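Long-range contacts in ABC transporter, ATP binding protein (Sulfolobus solfataricus, PDB 1OXS), which hydrolyses ATP to power glucose uptake, serving as the nucleotide-binding subunit of an archaeal ABC transporter: residues V19-V24 and G212-G217; L54-T59 and G73-P78; D203-A208 and K224-Y229; E246-V251 and R271-I276; L283-I288 and E336-Y341. One frame throughout, in Å; residues are numbered along the deposited sequence.

Contact 1: V19-V24 and G212-G217; sequences VALDNV and GVLVKG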
# COMPACT_ATOMS: atom_id res chain seq x y z
N VAL A 19 -3.96 -21.02 5.10
CA VAL A 19 -4.12 -20.11 6.22
C VAL A 19 -3.94 -18.69 5.71
O VAL A 19 -2.83 -18.24 5.47
CB VAL A 19 -3.17 -20.43 7.37
CG1 VAL A 19 -3.38 -19.46 8.53
CG2 VAL A 19 -3.43 -21.82 7.85
N ALA A 20 -5.06 -18.01 5.47
CA ALA A 20 -5.00 -16.69 4.87
C ALA A 20 -4.54 -15.63 5.83
O ALA A 20 -3.84 -14.69 5.44
CB ALA A 20 -6.37 -16.31 4.27
N LEU A 21 -4.97 -15.75 7.07
CA LEU A 21 -4.56 -14.86 8.14
C LEU A 21 -4.22 -15.69 9.34
O LEU A 21 -4.95 -16.59 9.68
CB LEU A 21 -5.68 -13.88 8.45
CG LEU A 21 -6.11 -12.92 7.37
CD1 LEU A 21 -7.35 -12.19 7.90
CD2 LEU A 21 -4.99 -11.95 6.98
N ASP A 22 -3.13 -15.34 10.02
CA ASP A 22 -2.63 -16.13 11.15
C ASP A 22 -2.38 -15.29 12.39
O ASP A 22 -1.34 -14.61 12.49
CB ASP A 22 -1.30 -16.79 10.76
CG ASP A 22 -0.74 -17.66 11.84
OD1 ASP A 22 0.29 -18.35 11.60
OD2 ASP A 22 -1.25 -17.72 12.97
N ASN A 23 -3.36 -15.29 13.29
CA ASN A 23 -3.29 -14.60 14.57
C ASN A 23 -2.89 -13.11 14.47
O ASN A 23 -1.92 -12.64 15.03
CB ASN A 23 -2.42 -15.35 15.57
CG ASN A 23 -3.14 -15.54 16.88
OD1 ASN A 23 -3.86 -16.51 17.07
ND2 ASN A 23 -2.99 -14.58 17.79
N VAL A 24 -3.66 -12.42 13.67
CA VAL A 24 -3.45 -11.01 13.43
C VAL A 24 -4.01 -10.20 14.59
O VAL A 24 -5.13 -10.42 14.99
CB VAL A 24 -4.11 -10.61 12.18
CG1 VAL A 24 -3.98 -9.10 11.99
CG2 VAL A 24 -3.48 -11.35 10.97
N GLY A 212 0.63 -1.68 8.20
CA GLY A 212 1.05 -3.01 8.54
C GLY A 212 1.39 -3.76 7.29
O GLY A 212 0.79 -3.54 6.27
N VAL A 213 2.36 -4.65 7.38
CA VAL A 213 2.78 -5.46 6.27
C VAL A 213 2.44 -6.94 6.55
O VAL A 213 2.84 -7.49 7.60
CB VAL A 213 4.27 -5.31 5.98
CG1 VAL A 213 4.64 -6.11 4.80
CG2 VAL A 213 4.60 -3.85 5.69
N LEU A 214 1.68 -7.54 5.63
CA LEU A 214 1.21 -8.92 5.74
C LEU A 214 2.03 -9.83 4.83
O LEU A 214 2.09 -9.59 3.63
CB LEU A 214 -0.24 -8.97 5.27
CG LEU A 214 -1.27 -9.87 5.94
CD1 LEU A 214 -1.31 -9.72 7.47
CD2 LEU A 214 -2.63 -9.47 5.35
N VAL A 215 2.68 -10.84 5.41
CA VAL A 215 3.47 -11.80 4.65
C VAL A 215 3.04 -13.18 5.18
O VAL A 215 3.08 -13.46 6.37
CB VAL A 215 4.99 -11.56 4.77
CG1 VAL A 215 5.75 -12.65 4.04
CG2 VAL A 215 5.36 -10.16 4.28
N LYS A 216 2.58 -14.00 4.24
CA LYS A 216 2.13 -15.35 4.56
C LYS A 216 1.07 -15.35 5.65
O LYS A 216 1.07 -16.19 6.54
CB LYS A 216 3.30 -16.24 4.99
CG LYS A 216 4.14 -16.75 3.84
CD LYS A 216 4.76 -18.13 4.15
CE LYS A 216 5.28 -18.82 2.89
NZ LYS A 216 5.60 -20.28 3.09
N GLY A 217 0.19 -14.36 5.62
CA GLY A 217 -0.88 -14.28 6.59
C GLY A 217 -0.52 -13.69 7.93
O GLY A 217 -1.37 -13.51 8.78
O HOH W 1 -0.54 -18.15 7.07

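Contact 2: L54-T59 and G73-P78; sequences LDVPST and GKLIVP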
# COMPACT_ATOMS: atom_id res chain seq x y z
N LEU A 54 -18.27 -9.05 5.40
CA LEU A 54 -18.58 -9.93 4.26
C LEU A 54 -18.05 -11.34 4.48
O LEU A 54 -18.46 -12.28 3.80
CB LEU A 54 -18.01 -9.36 2.97
CG LEU A 54 -18.62 -8.01 2.60
CD1 LEU A 54 -17.86 -7.30 1.50
CD2 LEU A 54 -20.08 -8.20 2.20
N ASP A 55 -17.12 -11.46 5.42
CA ASP A 55 -16.58 -12.72 5.87
C ASP A 55 -16.33 -12.60 7.36
O ASP A 55 -16.50 -11.50 7.92
CB ASP A 55 -15.30 -13.09 5.13
CG ASP A 55 -15.11 -14.59 5.03
OD1 ASP A 55 -15.77 -15.36 5.78
OD2 ASP A 55 -14.30 -15.08 4.22
N VAL A 56 -16.02 -13.71 8.02
CA VAL A 56 -15.74 -13.72 9.47
C VAL A 56 -14.43 -14.42 9.79
O VAL A 56 -13.95 -15.23 9.01
CB VAL A 56 -16.83 -14.43 10.26
CG1 VAL A 56 -18.13 -13.63 10.18
CG2 VAL A 56 -17.02 -15.81 9.72
N PRO A 57 -13.85 -14.13 10.94
CA PRO A 57 -12.65 -14.82 11.37
C PRO A 57 -12.97 -16.29 11.60
O PRO A 57 -14.07 -16.60 12.08
CB PRO A 57 -12.29 -14.16 12.70
CG PRO A 57 -13.08 -12.87 12.75
CD PRO A 57 -14.32 -13.16 11.96
N SER A 58 -12.05 -17.19 11.25
CA SER A 58 -12.24 -18.60 11.64
C SER A 58 -12.09 -18.71 13.14
O SER A 58 -12.86 -19.43 13.78
CB SER A 58 -11.21 -19.47 10.94
OG SER A 58 -11.37 -19.36 9.56
N THR A 59 -11.06 -18.06 13.69
CA THR A 59 -10.84 -17.94 15.11
C THR A 59 -10.44 -16.50 15.42
O THR A 59 -9.94 -15.79 14.54
CB THR A 59 -9.76 -18.91 15.61
OG1 THR A 59 -8.54 -18.69 14.90
CG2 THR A 59 -10.15 -20.35 15.28
N GLY A 73 -15.99 -17.72 13.87
CA GLY A 73 -16.82 -18.33 12.86
C GLY A 73 -18.22 -17.78 12.79
O GLY A 73 -18.98 -18.16 11.91
N LYS A 74 -18.53 -16.84 13.67
CA LYS A 74 -19.86 -16.24 13.71
C LYS A 74 -19.92 -14.74 13.38
O LYS A 74 -19.15 -13.96 13.93
CB LYS A 74 -20.48 -16.47 15.08
CG LYS A 74 -20.74 -17.95 15.45
CD LYS A 74 -21.66 -18.09 16.67
CE LYS A 74 -22.02 -19.55 16.95
NZ LYS A 74 -22.92 -19.70 18.12
N LEU A 75 -20.85 -14.39 12.50
CA LEU A 75 -21.13 -13.00 12.16
C LEU A 75 -22.16 -12.52 13.17
O LEU A 75 -23.29 -13.00 13.21
CB LEU A 75 -21.71 -12.84 10.75
CG LEU A 75 -21.95 -11.41 10.25
CD1 LEU A 75 -20.67 -10.60 10.23
CD2 LEU A 75 -22.60 -11.45 8.87
N ILE A 76 -21.76 -11.57 14.00
CA ILE A 76 -22.63 -11.08 15.07
C ILE A 76 -23.36 -9.79 14.66
O ILE A 76 -24.58 -9.66 14.88
CB ILE A 76 -21.80 -10.90 16.32
CG1 ILE A 76 -21.18 -12.23 16.73
CG2 ILE A 76 -22.64 -10.31 17.48
CD1 ILE A 76 -20.36 -12.15 17.96
N VAL A 77 -22.63 -8.86 14.04
CA VAL A 77 -23.16 -7.63 13.48
C VAL A 77 -22.85 -7.61 12.02
O VAL A 77 -21.69 -7.55 11.59
CB VAL A 77 -22.53 -6.38 14.17
CG1 VAL A 77 -23.08 -5.08 13.60
CG2 VAL A 77 -22.70 -6.44 15.68
N PRO A 78 -23.87 -7.69 11.21
CA PRO A 78 -23.75 -7.69 9.75
C PRO A 78 -23.28 -6.36 9.14
O PRO A 78 -23.28 -5.33 9.81
CB PRO A 78 -25.17 -8.08 9.33
CG PRO A 78 -25.98 -7.51 10.41
CD PRO A 78 -25.27 -7.82 11.65

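Contact 3: D203-A208 and K224-Y229; sequences DIFAIA and KPEDLY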
# COMPACT_ATOMS: atom_id res chain seq x y z
N ASP A 203 0.04 4.46 -2.80
CA ASP A 203 -1.27 4.63 -2.17
C ASP A 203 -1.10 4.74 -0.66
O ASP A 203 -1.71 5.60 -0.01
CB ASP A 203 -2.18 3.45 -2.48
CG ASP A 203 -2.58 3.39 -3.93
OD1 ASP A 203 -2.99 2.30 -4.38
OD2 ASP A 203 -2.52 4.34 -4.71
N ILE A 204 -0.26 3.88 -0.09
CA ILE A 204 -0.04 3.92 1.36
C ILE A 204 0.67 5.20 1.80
O ILE A 204 0.25 5.83 2.76
CB ILE A 204 0.72 2.65 1.80
CG1 ILE A 204 -0.27 1.55 2.19
CG2 ILE A 204 1.62 2.94 2.99
CD1 ILE A 204 -1.24 1.18 1.13
N PHE A 205 1.70 5.63 1.08
CA PHE A 205 2.38 6.89 1.39
C PHE A 205 1.47 8.10 1.29
O PHE A 205 1.56 9.03 2.07
CB PHE A 205 3.64 7.09 0.54
CG PHE A 205 4.83 6.37 1.09
CD1 PHE A 205 5.21 5.16 0.54
CD2 PHE A 205 5.56 6.89 2.14
CE1 PHE A 205 6.30 4.47 1.07
CE2 PHE A 205 6.64 6.20 2.67
CZ PHE A 205 7.00 5.00 2.13
N ALA A 206 0.57 8.08 0.32
CA ALA A 206 -0.30 9.22 0.12
C ALA A 206 -1.37 9.31 1.19
O ALA A 206 -1.76 10.41 1.57
CB ALA A 206 -0.94 9.12 -1.24
N ILE A 207 -1.82 8.17 1.69
CA ILE A 207 -3.00 8.19 2.54
C ILE A 207 -2.82 7.71 3.96
O ILE A 207 -3.46 8.22 4.85
CB ILE A 207 -4.14 7.38 1.87
CG1 ILE A 207 -4.57 8.07 0.57
CG2 ILE A 207 -5.33 7.27 2.82
CD1 ILE A 207 -5.22 7.13 -0.42
N ALA A 208 -1.92 6.76 4.20
CA ALA A 208 -1.87 6.14 5.52
C ALA A 208 -0.91 6.81 6.48
O ALA A 208 0.20 7.17 6.10
CB ALA A 208 -1.50 4.67 5.41
N LYS A 224 4.93 3.68 11.05
CA LYS A 224 4.77 4.76 10.10
C LYS A 224 5.40 4.34 8.79
O LYS A 224 6.43 3.70 8.77
CB LYS A 224 5.49 6.01 10.63
CG LYS A 224 4.89 6.55 11.88
CD LYS A 224 5.56 7.87 12.27
CE LYS A 224 4.93 8.44 13.54
NZ LYS A 224 3.54 8.89 13.32
N PRO A 225 4.81 4.72 7.66
CA PRO A 225 5.40 4.36 6.37
C PRO A 225 6.91 4.67 6.20
O PRO A 225 7.66 3.88 5.72
CB PRO A 225 4.51 5.11 5.36
CG PRO A 225 3.26 5.22 6.02
CD PRO A 225 3.53 5.39 7.50
N GLU A 226 7.32 5.86 6.61
CA GLU A 226 8.70 6.26 6.46
C GLU A 226 9.61 5.40 7.34
O GLU A 226 10.75 5.11 7.00
CB GLU A 226 8.84 7.74 6.76
CG GLU A 226 8.00 8.61 5.82
CD GLU A 226 8.53 10.03 5.66
OE1 GLU A 226 9.61 10.34 6.20
OE2 GLU A 226 7.85 10.83 4.97
N ASP A 227 9.08 4.92 8.45
CA ASP A 227 9.87 4.07 9.33
C ASP A 227 10.06 2.68 8.70
O ASP A 227 11.16 2.12 8.77
CB ASP A 227 9.25 3.98 10.70
CG ASP A 227 9.41 5.27 11.49
OD1 ASP A 227 10.32 6.07 11.17
OD2 ASP A 227 8.66 5.57 12.44
N LEU A 228 9.01 2.10 8.14
CA LEU A 228 9.18 0.85 7.41
C LEU A 228 10.12 1.02 6.23
O LEU A 228 10.87 0.11 5.87
CB LEU A 228 7.83 0.30 6.94
CG LEU A 228 7.08 -0.55 8.00
CD1 LEU A 228 6.70 0.24 9.21
CD2 LEU A 228 5.88 -1.18 7.35
N TYR A 229 10.05 2.18 5.56
CA TYR A 229 10.85 2.41 4.40
C TYR A 229 12.33 2.43 4.75
O TYR A 229 13.16 1.81 4.07
CB TYR A 229 10.44 3.75 3.78
CG TYR A 229 11.00 3.99 2.38
CD1 TYR A 229 10.38 3.44 1.28
CD2 TYR A 229 12.10 4.79 2.18
CE1 TYR A 229 10.84 3.71 0.01
CE2 TYR A 229 12.54 5.07 0.92
CZ TYR A 229 11.95 4.49 -0.14
OH TYR A 229 12.37 4.76 -1.44

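Contact 4: E246-V251 and R271-I276; sequences ELEGKV and RAIIGI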
# COMPACT_ATOMS: atom_id res chain seq x y z
N GLU A 246 18.78 -5.77 -3.93
CA GLU A 246 19.06 -6.86 -2.99
C GLU A 246 20.31 -7.58 -3.48
O GLU A 246 20.34 -8.05 -4.65
CB GLU A 246 17.91 -7.85 -2.89
CG GLU A 246 16.55 -7.25 -2.60
CD GLU A 246 15.44 -8.29 -2.59
OE1 GLU A 246 15.74 -9.49 -2.42
OE2 GLU A 246 14.26 -7.88 -2.75
N LEU A 247 21.34 -7.57 -2.65
CA LEU A 247 22.62 -8.20 -2.97
C LEU A 247 23.05 -9.12 -1.86
O LEU A 247 22.83 -8.86 -0.68
CB LEU A 247 23.76 -7.21 -3.16
CG LEU A 247 23.68 -6.14 -4.22
CD1 LEU A 247 22.93 -5.00 -3.63
CD2 LEU A 247 25.08 -5.71 -4.63
N GLU A 248 23.73 -10.18 -2.25
CA GLU A 248 24.25 -11.11 -1.26
C GLU A 248 25.78 -11.12 -1.25
O GLU A 248 26.39 -11.15 -2.30
CB GLU A 248 23.81 -12.55 -1.54
CG GLU A 248 24.30 -13.53 -0.46
CD GLU A 248 23.84 -14.95 -0.69
OE1 GLU A 248 22.79 -15.10 -1.30
OE2 GLU A 248 24.53 -15.90 -0.26
N GLY A 249 26.39 -11.09 -0.07
CA GLY A 249 27.84 -11.13 -0.02
C GLY A 249 28.42 -11.81 1.19
O GLY A 249 27.71 -12.32 2.05
N LYS A 250 29.76 -11.86 1.25
CA LYS A 250 30.45 -12.48 2.34
C LYS A 250 30.80 -11.47 3.42
O LYS A 250 31.30 -10.38 3.12
CB LYS A 250 31.75 -13.12 1.81
CG LYS A 250 32.49 -13.92 2.84
CD LYS A 250 33.64 -14.71 2.23
CE LYS A 250 34.21 -15.64 3.28
NZ LYS A 250 35.15 -16.66 2.72
N VAL A 251 30.53 -11.82 4.67
CA VAL A 251 30.93 -11.01 5.81
C VAL A 251 32.45 -11.12 6.07
O VAL A 251 32.96 -12.22 6.29
CB VAL A 251 30.15 -11.43 7.05
CG1 VAL A 251 30.66 -10.68 8.31
CG2 VAL A 251 28.66 -11.22 6.82
N ARG A 271 27.30 -14.97 5.77
CA ARG A 271 26.90 -14.19 4.62
C ARG A 271 25.80 -13.22 5.00
O ARG A 271 25.14 -13.37 6.04
CB ARG A 271 26.42 -15.10 3.49
CG ARG A 271 27.55 -15.99 3.00
CD ARG A 271 27.22 -16.80 1.75
NE ARG A 271 27.22 -16.01 0.54
CZ ARG A 271 28.29 -15.48 -0.03
NH1 ARG A 271 29.50 -15.66 0.50
NH2 ARG A 271 28.15 -14.80 -1.15
N ALA A 272 25.62 -12.24 4.14
CA ALA A 272 24.67 -11.17 4.41
C ALA A 272 23.95 -10.75 3.18
O ALA A 272 24.46 -10.86 2.08
CB ALA A 272 25.40 -9.96 4.96
N ILE A 273 22.75 -10.23 3.40
CA ILE A 273 21.97 -9.61 2.34
C ILE A 273 22.07 -8.13 2.57
O ILE A 273 21.82 -7.65 3.70
CB ILE A 273 20.49 -9.97 2.41
CG1 ILE A 273 20.27 -11.49 2.36
CG2 ILE A 273 19.72 -9.22 1.33
CD1 ILE A 273 20.71 -12.14 1.07
N ILE A 274 22.48 -7.42 1.52
CA ILE A 274 22.57 -5.97 1.53
C ILE A 274 21.38 -5.43 0.79
O ILE A 274 21.06 -5.92 -0.29
CB ILE A 274 23.87 -5.49 0.80
CG1 ILE A 274 25.11 -5.85 1.62
CG2 ILE A 274 23.86 -4.00 0.54
CD1 ILE A 274 25.31 -5.08 2.87
N GLY A 275 20.71 -4.44 1.38
CA GLY A 275 19.69 -3.72 0.66
C GLY A 275 20.11 -2.28 0.54
O GLY A 275 20.44 -1.62 1.52
N ILE A 276 20.05 -1.76 -0.69
CA ILE A 276 20.34 -0.37 -0.95
C ILE A 276 19.36 0.14 -1.99
O ILE A 276 19.23 -0.43 -3.05
CB ILE A 276 21.81 -0.15 -1.37
CG1 ILE A 276 22.12 1.37 -1.44
CG2 ILE A 276 22.13 -0.86 -2.63
CD1 ILE A 276 22.38 2.03 -0.07

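Contact 5: L283-I288 and E336-Y341; sequences LSKDVI and EEVLVY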
# COMPACT_ATOMS: atom_id res chain seq x y z
N LEU A 283 26.65 6.95 -9.19
CA LEU A 283 27.74 6.48 -10.01
C LEU A 283 28.59 7.62 -10.57
O LEU A 283 28.13 8.72 -10.86
CB LEU A 283 27.22 5.68 -11.20
CG LEU A 283 26.24 4.59 -10.86
CD1 LEU A 283 25.63 3.90 -12.12
CD2 LEU A 283 26.83 3.54 -9.94
N SER A 284 29.89 7.36 -10.73
CA SER A 284 30.77 8.32 -11.39
C SER A 284 31.94 7.64 -12.10
O SER A 284 32.23 6.49 -11.87
CB SER A 284 31.36 9.27 -10.36
OG SER A 284 32.27 8.52 -9.56
N LYS A 285 32.67 8.37 -12.91
CA LYS A 285 33.80 7.77 -13.56
C LYS A 285 35.07 8.06 -12.80
O LYS A 285 36.08 7.40 -13.02
CB LYS A 285 33.92 8.24 -15.01
CG LYS A 285 32.88 7.67 -15.89
CD LYS A 285 33.17 6.24 -16.24
CE LYS A 285 34.34 6.09 -17.18
NZ LYS A 285 34.44 4.67 -17.59
N ASP A 286 35.06 9.08 -11.98
CA ASP A 286 36.21 9.43 -11.11
C ASP A 286 35.66 9.83 -9.76
O ASP A 286 34.42 9.92 -9.59
CB ASP A 286 37.02 10.58 -11.70
CG ASP A 286 38.48 10.66 -11.17
OD1 ASP A 286 38.86 10.12 -10.10
OD2 ASP A 286 39.35 11.29 -11.81
N VAL A 287 36.51 10.09 -8.78
CA VAL A 287 35.98 10.39 -7.49
C VAL A 287 35.23 11.73 -7.49
O VAL A 287 35.57 12.66 -8.20
CB VAL A 287 37.06 10.42 -6.42
CG1 VAL A 287 37.81 9.05 -6.34
CG2 VAL A 287 38.01 11.57 -6.64
N ILE A 288 34.19 11.78 -6.69
CA ILE A 288 33.41 13.03 -6.54
C ILE A 288 33.88 13.80 -5.32
O ILE A 288 34.66 13.30 -4.53
CB ILE A 288 31.89 12.76 -6.47
CG1 ILE A 288 31.50 12.10 -5.14
CG2 ILE A 288 31.47 11.95 -7.62
CD1 ILE A 288 30.08 11.73 -5.02
N GLU A 336 30.88 0.53 -19.50
CA GLU A 336 31.74 1.50 -18.85
C GLU A 336 32.05 1.08 -17.43
O GLU A 336 31.18 0.64 -16.69
CB GLU A 336 31.08 2.87 -18.82
CG GLU A 336 31.20 3.65 -20.13
CD GLU A 336 32.62 4.13 -20.40
OE1 GLU A 336 32.93 5.32 -20.12
OE2 GLU A 336 33.41 3.31 -20.90
N GLU A 337 33.30 1.31 -17.02
CA GLU A 337 33.64 1.08 -15.61
C GLU A 337 33.33 2.34 -14.84
O GLU A 337 33.68 3.44 -15.24
CB GLU A 337 35.09 0.69 -15.46
CG GLU A 337 35.38 -0.66 -16.12
CD GLU A 337 36.77 -1.21 -15.85
OE1 GLU A 337 37.24 -2.05 -16.65
OE2 GLU A 337 37.39 -0.81 -14.85
N VAL A 338 32.73 2.17 -13.68
CA VAL A 338 32.30 3.28 -12.88
C VAL A 338 32.68 3.05 -11.41
O VAL A 338 32.91 1.92 -11.01
CB VAL A 338 30.79 3.48 -12.91
CG1 VAL A 338 30.35 3.93 -14.33
CG2 VAL A 338 30.04 2.23 -12.47
N LEU A 339 32.72 4.13 -10.65
CA LEU A 339 32.81 4.07 -9.20
C LEU A 339 31.39 4.14 -8.67
O LEU A 339 30.53 4.81 -9.20
CB LEU A 339 33.60 5.22 -8.62
CG LEU A 339 34.98 5.36 -9.17
CD1 LEU A 339 35.75 6.50 -8.52
CD2 LEU A 339 35.77 4.06 -9.07
N VAL A 340 31.18 3.42 -7.58
CA VAL A 340 29.88 3.23 -6.96
C VAL A 340 29.95 3.82 -5.55
O VAL A 340 30.77 3.43 -4.70
CB VAL A 340 29.50 1.78 -6.83
CG1 VAL A 340 28.13 1.63 -6.28
CG2 VAL A 340 29.60 1.05 -8.15
N TYR A 341 29.09 4.78 -5.34
CA TYR A 341 28.91 5.46 -4.06
C TYR A 341 27.53 5.12 -3.50
O TYR A 341 26.57 4.90 -4.26
CB TYR A 341 28.96 6.96 -4.26
CG TYR A 341 30.34 7.54 -4.52
CD1 TYR A 341 30.86 7.58 -5.79
CD2 TYR A 341 31.10 8.02 -3.49
CE1 TYR A 341 32.11 8.13 -6.01
CE2 TYR A 341 32.37 8.59 -3.71
CZ TYR A 341 32.85 8.62 -4.98
OH TYR A 341 34.10 9.18 -5.24
O HOH W 2 35.99 4.64 -14.18

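Contact 1: V19-V24 and G212-G217
Gly-217 O accepts the backbone N-H of Asp-22 at 2.8 Å, with the donor standing above the carbonyl plane and the N-H pointing fairly straight at the oxygen (156°). The same oxygen is approached by Leu-21 CA at 3.5 Å, a CA-H...O contact, and by the methyl CG2 of Val-24. Gly-217 fits here because its backbone conformation would jam a CB against the preceding carbonyl; a CB would also strike Ala-20 O. Next to this bond, Leu-21 CD2 meets Leu-214 CD2 at 3.8 Å, the two side chains crossing at about a right angle. Leu-21 turns its CG anti to the carbonyl carbon (chi1 -62°), which brings a branch back to Leu-214 although its CB points away. The contact joins an edge strand of the antiparallel sheet, 18-28, to the end of strand 210-215 in the mixed sheet that carries the nucleotide-binding core of the ABC ATPase. One water donates to both Val-19 O (2.8 Å) and Lys-216 O (2.6 Å). Further out, Leu-21 packs on Phe-47 and Ile-50 of helix 41-52, while a classic beta bulge at Ala-20 and Leu-21, opposite Lys-11, coincides with the corner the strand turns.

Contact 2: L54-T59 and G73-P78
Pro-57 O receives the backbone N-H of Gly-73 at 2.9 Å, the hydrogen bond that ties the two segments together. The donor is tilted slightly from the carbonyl plane, and the bond is well bent at the hydrogen (131°). Gly-73 suits the turn because its backbone conformation would jam a CB against the carbonyl oxygen of the residue before. Beside this bond, Val-56 supplies the apolar half of the contact, with its two methyls doing different work. CG1, anti to the carbonyl carbon (chi1 -67°), reaches across to segment 73-78, meeting Leu-75 CA at 3.6 Å and Leu-75 CB at 3.7 Å. CG2 instead faces the peptide after Gly-73, 3.8 Å from Gly-73 O. A beta-branched residue is apt here, since one short side chain can touch two separate points of the facing backbone. Leu-75 adds its CD1, 4.0 Å from Val-56 CG1, so that the valine methyl rests against both the root and one branch of the leucine. The contact links the loop that follows helix 41-52, the helix of the Walker A motif, to the short edge strand 74-75 of the antiparallel sheet in the ABC ATPase domain. The loop is also held by its own polar groups and by strand 4-13. Asp-55 OD1 takes the N-H of Val-56 at 2.8 Å, on its anti side and well out of the carboxylate plane, and also forms a salt bridge with Lys-11, whose NZ further donates to Val-56 O. Ser-58 OG is hydrogen-bonded to Val-12 N, and the Pro-57 ring packs on Val-9.

Contact 3: D203-A208 and K224-Y229
Phe-205 and Pro-225 mark the closest backbone approach, 6.3 Å between their CA atoms, of two short helical segments whose axes run at 140° to each other and come no nearer than 10.9 Å. The gap is filled by side chains. Phe-205 CG lies anti to the carbonyl carbon (chi1 -82°), which swings the ring toward helix 225-230 and sets one face over Pro-225 CB, 4.0 Å from the centroid, a CH-pi contact; the ring atom nearest Pro-225 CB is Phe-205 CE2. Proline, in the first turn of its helix, suits this place because its rigid ring presents CH groups and needs no N-H partner there. Its CG turns to the end of segment 203-208, 3.6 Å from Ala-208 O, just past the helix, and 4.1 Å from Ile-204 CG2. In the chain the helices bracket strands 210-215 and 218-223 of the ABC ATPase domain's mixed sheet, and both pack on the first of these. Phe-205 also points its ring edge toward the face of Tyr-229 in an offset edge-to-face pair, planes at 87° and centroids 5.8 Å apart. Replacing Phe-205 with an alanine would probably open a gap between the helices and leave Pro-225 CB and the Tyr-229 ring without their aromatic partner. Tyr-229 OH bonds Glu-279, and its ring makes a cation-pi contact with Arg-277.

Contact 4: E246-V251 and R271-I276
Strands 245-252 and 271-276 are antiparallel neighbours at the middle of a five-stranded sheet in the C-terminal part of the chain. Two hydrogen-bonded pairs stitch them: Leu-247 with Ile-274, whose N-H groups and carbonyls exchange bonds lying in the carbonyl planes, Ile-274 N to Leu-247 O measuring 2.7 Å, and Gly-249 with Ala-272. On the face bearing Leu-247, Ala-272 and Ile-274 the packing is apolar, with Leu-247 CB 4.3 Å from Ile-274 CB. These small and branched residues suit the buried side, which continues onto Val-256, Ile-258 and Val-349. At the strand end, Val-251 CG2 touches Ala-272 CB at 4.0 Å. The other face mixes charge with Ile-273, whose CD1 packs on Glu-248 CB at 4.1 Å. Arg-271, bent at chi3 (75°), folds back over the neighbouring strand, its guanidinium face above Gly-249 O at 3.8 Å, while NE donates from the edge in a salt bridge to Glu-248 OE2 at 2.8 Å, although the place of that oxygen is less sure. NH1 lies against Lys-250 CB at 3.6 Å. A leucine in place of Arg-271 would probably leave Glu-248 without this cross-strand mate and the backbone at Gly-249 without its guanidinium cover. If OE2 is placed rightly, the Glu-248 carboxylate probably lies near both Arg-271 and Lys-352, its second salt-bridge partner, which would help keep it ionised.

Contact 5: L283-I288 and E336-Y341
Leu-283 and Ser-284 pair antiparallel with Val-340 and Leu-339, and the hydrogen-bonded pair is Ser-284 with Leu-339: Leu-339 N reaches Ser-284 O at 2.7 Å, and Ser-284 N donates back to Leu-339 O. This joins edge strand 281-284 to strand 337-342 in the C-terminal domain of unknown function that follows the ATPase domain. Beyond Ser-284, segment 283-288 leaves the sheet and curls over Leu-339 toward Tyr-341. Leu-283 and Val-340 lie side by side, CD2 against CG2, and the leucine continues onto Ile-313 and Ile-315. On the side of Ser-284 and Leu-339 the loop gathers round Tyr-341. Its OH accepts the backbone N-H of Ile-288 at 3.0 Å (159°), while Ile-288 lays CD1 over the ring centre, 4.0 Å above the plane, in a CH-pi contact. Ser-284 OG comes to the ring edge, 3.6 Å from Tyr-341 CE1; with chi1 at 70° it also donates to Asp-286 O at 2.6 Å, closing the turn. Lys-285, bent at chi2 and chi3, folds its NZ onto Glu-337 O at 2.8 Å, in the carbonyl plane and on a lone pair, with a salt bridge to Glu-336 OE1 whose hydrogen bond is weak. A water joins Lys-285 O to Glu-337 O. Where strand pairing stops, the tyrosine thus holds the departing loop, and the lysine ammonium, its charge probably balanced in part by Glu-336, holds the start of strand 337-342.

Overall arrangement
Contacts 1, 2 and 3 belong to the ABC ATPase domain, contacts 4 and 5 to the C-terminal part of the chain. Contact 1 is buried and contact 2 lies at the surface, yet both reach the same antiparallel sheet, at its two outermost strands, and each rests on one main-chain hydrogen bond with a glycine at the turn. Contact 3 relies on aromatic and proline packing between helices, and touches contact 1 where Leu-228 meets Val-213. Contacts 4 and 5, whose centres are about 21 Å apart, pair strands of two successive sheets; both add a salt bridge on their less buried side to regular antiparallel bonding, and both lie away from the nucleotide site.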